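PDB 2Y6U: peroxisomal membrane protein LPX1 from Saccharomyces cerevisiae, which hydrolyses acyl esters inside peroxisomes, with lipase and phospholipase A activity, as a member of the alpha/beta hydrolase family. Local coordinates for residues A[64-69]-A[233-238]. Residues are numbered along the deposited sequence; the frame is centred on the assembly and turned at random.
Sequences SKVVWE and QNIIDF
Val66 sits over one face of the Phe238 ring, its CB 4.1 Å from the ring centroid and shifted toward the rim, a CH-pi contact. CB of Phe238 already points toward the loop after strand 51-58, and CG lies anti to the backbone N (chi1 171°). Here the packing is tight: Ser64 OG lies 3.2 Å from Phe238 CE2, approaching obliquely, while the same oxygen accepts from Val66 N in an ST turn. The Lys65 side chain crosses that of Phe238 at about a right angle, its CE 3.8 Å from Phe238 CE1, and carries NZ on to salt bridges with Asp36 and Asp99. Elsewhere on the helix, Val66 CG1 meets Ile235 CG1 at 3.9 Å, and Val67 CG1 reaches Ile235 CD1. An alanine in place of Phe238 would probably open a gap beside Val66 and Ser64 and leave Lys65 CE without its aromatic neighbour. The Asn234 side is looser: Glu69 CB stays 4.4 Å from Asn234 ND2, and a water bridges Val66 O and Asn234 ND2. Helix 229-239, inserted between sheet strands 164-168 and 286-292, is consistent with an alpha/beta-hydrolase cap; shape fit, more than direct polar bonds, probably holds it to this loop.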
loop_
_atom_site.group_PDB
_atom_site.type_symbol
_atom_site.label_atom_id
_atom_site.label_comp_id
_atom_site.label_asym_id
_atom_site.label_seq_id
_atom_site.Cartn_x
_atom_site.Cartn_y
_atom_site.Cartn_z
ATOM N N SER A 64 -5.216 21.676 8.762
ATOM C CA SER A 64 -4.472 21.663 7.479
ATOM C C SER A 64 -3.012 21.612 7.841
ATOM O O SER A 64 -2.671 21.732 8.997
ATOM C CB SER A 64 -4.744 22.957 6.672
ATOM O OG SER A 64 -4.127 24.101 7.307
ATOM N N LYS A 65 -2.177 21.641 6.835
ATOM C CA LYS A 65 -0.754 21.613 6.974
ATOM C C LYS A 65 -0.221 22.874 7.670
ATOM O O LYS A 65 0.846 22.831 8.242
ATOM C CB LYS A 65 -0.149 21.478 5.617
ATOM C CG LYS A 65 -0.342 22.731 4.756
ATOM C CD LYS A 65 0.215 22.560 3.317
ATOM C CE LYS A 65 -0.320 23.746 2.512
ATOM N NZ LYS A 65 0.099 23.776 1.053
ATOM N N VAL A 66 -1.000 23.956 7.679
ATOM C CA VAL A 66 -0.521 25.214 8.205
ATOM C C VAL A 66 -0.227 25.168 9.719
ATOM O O VAL A 66 0.600 25.959 10.234
ATOM C CB VAL A 66 -1.482 26.402 7.906
ATOM C CG1 VAL A 66 -2.687 26.536 8.928
ATOM C CG2 VAL A 66 -0.650 27.693 7.838
ATOM N N VAL A 67 -0.873 24.235 10.420
ATOM C CA VAL A 67 -0.731 24.145 11.877
ATOM C C VAL A 67 0.678 23.732 12.298
ATOM O O VAL A 67 1.069 23.929 13.460
ATOM C CB VAL A 67 -1.747 23.173 12.529
ATOM C CG1 VAL A 67 -3.211 23.656 12.196
ATOM C CG2 VAL A 67 -1.491 21.694 12.156
ATOM N N TRP A 68 1.462 23.238 11.336
ATOM C CA TRP A 68 2.828 22.874 11.609
ATOM C C TRP A 68 3.849 23.927 11.234
ATOM O O TRP A 68 5.050 23.811 11.586
ATOM C CB TRP A 68 3.167 21.571 10.915
ATOM C CG TRP A 68 2.212 20.473 11.106
ATOM C CD1 TRP A 68 1.368 19.966 10.170
ATOM C CD2 TRP A 68 1.992 19.698 12.310
ATOM N NE1 TRP A 68 0.674 18.907 10.682
ATOM C CE2 TRP A 68 1.034 18.699 11.981
ATOM C CE3 TRP A 68 2.497 19.737 13.581
ATOM C CZ2 TRP A 68 0.576 17.811 12.883
ATOM C CZ3 TRP A 68 2.060 18.759 14.503
ATOM C CH2 TRP A 68 1.115 17.837 14.137
ATOM N N GLU A 69 3.434 25.020 10.584
ATOM C CA GLU A 69 4.436 26.017 10.253
ATOM C C GLU A 69 5.193 26.617 11.414
ATOM O O GLU A 69 6.415 26.833 11.313
ATOM C CB GLU A 69 3.877 27.115 9.304
ATOM C CG GLU A 69 3.425 26.482 8.007
ATOM C CD GLU A 69 2.817 27.572 6.991
ATOM O OE1 GLU A 69 2.738 28.762 7.321
ATOM O OE2 GLU A 69 2.344 27.159 5.946
ATOM N N GLN A 233 -3.328 32.895 14.068
ATOM C CA GLN A 233 -3.159 33.881 13.010
ATOM C C GLN A 233 -2.815 33.127 11.717
ATOM O O GLN A 233 -3.358 33.463 10.687
ATOM C CB GLN A 233 -2.054 34.894 13.330
ATOM C CG GLN A 233 -1.962 36.077 12.316
ATOM C CD GLN A 233 -3.232 36.889 12.301
ATOM O OE1 GLN A 233 -3.620 37.414 13.334
ATOM N NE2 GLN A 233 -3.867 37.031 11.132
ATOM N N ASN A 234 -1.901 32.160 11.755
ATOM C CA ASN A 234 -1.593 31.368 10.536
ATOM C C ASN A 234 -2.815 30.630 9.979
ATOM O O ASN A 234 -3.011 30.597 8.761
ATOM C CB ASN A 234 -0.558 30.331 10.820
ATOM C CG ASN A 234 0.763 30.915 11.106
ATOM O OD1 ASN A 234 1.025 32.125 10.786
ATOM N ND2 ASN A 234 1.639 30.084 11.732
ATOM N N ILE A 235 -3.639 30.069 10.892
ATOM C CA ILE A 235 -4.886 29.395 10.495
ATOM C C ILE A 235 -5.811 30.398 9.813
ATOM O O ILE A 235 -6.372 30.121 8.746
ATOM C CB ILE A 235 -5.582 28.697 11.685
ATOM C CG1 ILE A 235 -4.783 27.458 12.118
ATOM C CG2 ILE A 235 -7.018 28.333 11.318
ATOM C CD1 ILE A 235 -5.174 26.879 13.531
ATOM N N ILE A 236 -5.988 31.552 10.436
ATOM C CA ILE A 236 -6.881 32.577 9.917
ATOM C C ILE A 236 -6.487 33.005 8.521
ATOM O O ILE A 236 -7.323 33.073 7.606
ATOM C CB ILE A 236 -6.981 33.776 10.900
ATOM C CG1 ILE A 236 -7.768 33.356 12.161
ATOM C CG2 ILE A 236 -7.594 35.022 10.185
ATOM C CD1 ILE A 236 -7.551 34.295 13.479
ATOM N N ASP A 237 -5.204 33.255 8.326
ATOM C CA ASP A 237 -4.694 33.731 7.049
ATOM C C ASP A 237 -4.718 32.635 5.975
ATOM O O ASP A 237 -4.915 32.934 4.766
ATOM C CB ASP A 237 -3.267 34.295 7.222
ATOM C CG ASP A 237 -3.253 35.645 7.998
ATOM O OD1 ASP A 237 -4.256 36.364 7.920
ATOM O OD2 ASP A 237 -2.266 35.960 8.714
ATOM N N PHE A 238 -4.493 31.396 6.382
ATOM C CA PHE A 238 -4.381 30.274 5.399
ATOM C C PHE A 238 -5.777 29.866 4.880
ATOM O O PHE A 238 -5.970 29.559 3.702
ATOM C CB PHE A 238 -3.706 29.109 6.033
ATOM C CG PHE A 238 -3.729 27.848 5.197
ATOM C CD1 PHE A 238 -2.761 27.621 4.247
ATOM C CD2 PHE A 238 -4.699 26.886 5.406
ATOM C CE1 PHE A 238 -2.791 26.469 3.487
ATOM C CE2 PHE A 238 -4.742 25.767 4.678
ATOM C CZ PHE A 238 -3.787 25.538 3.713
HETATM O O HOH W 1 1.638 27.344 12.358
#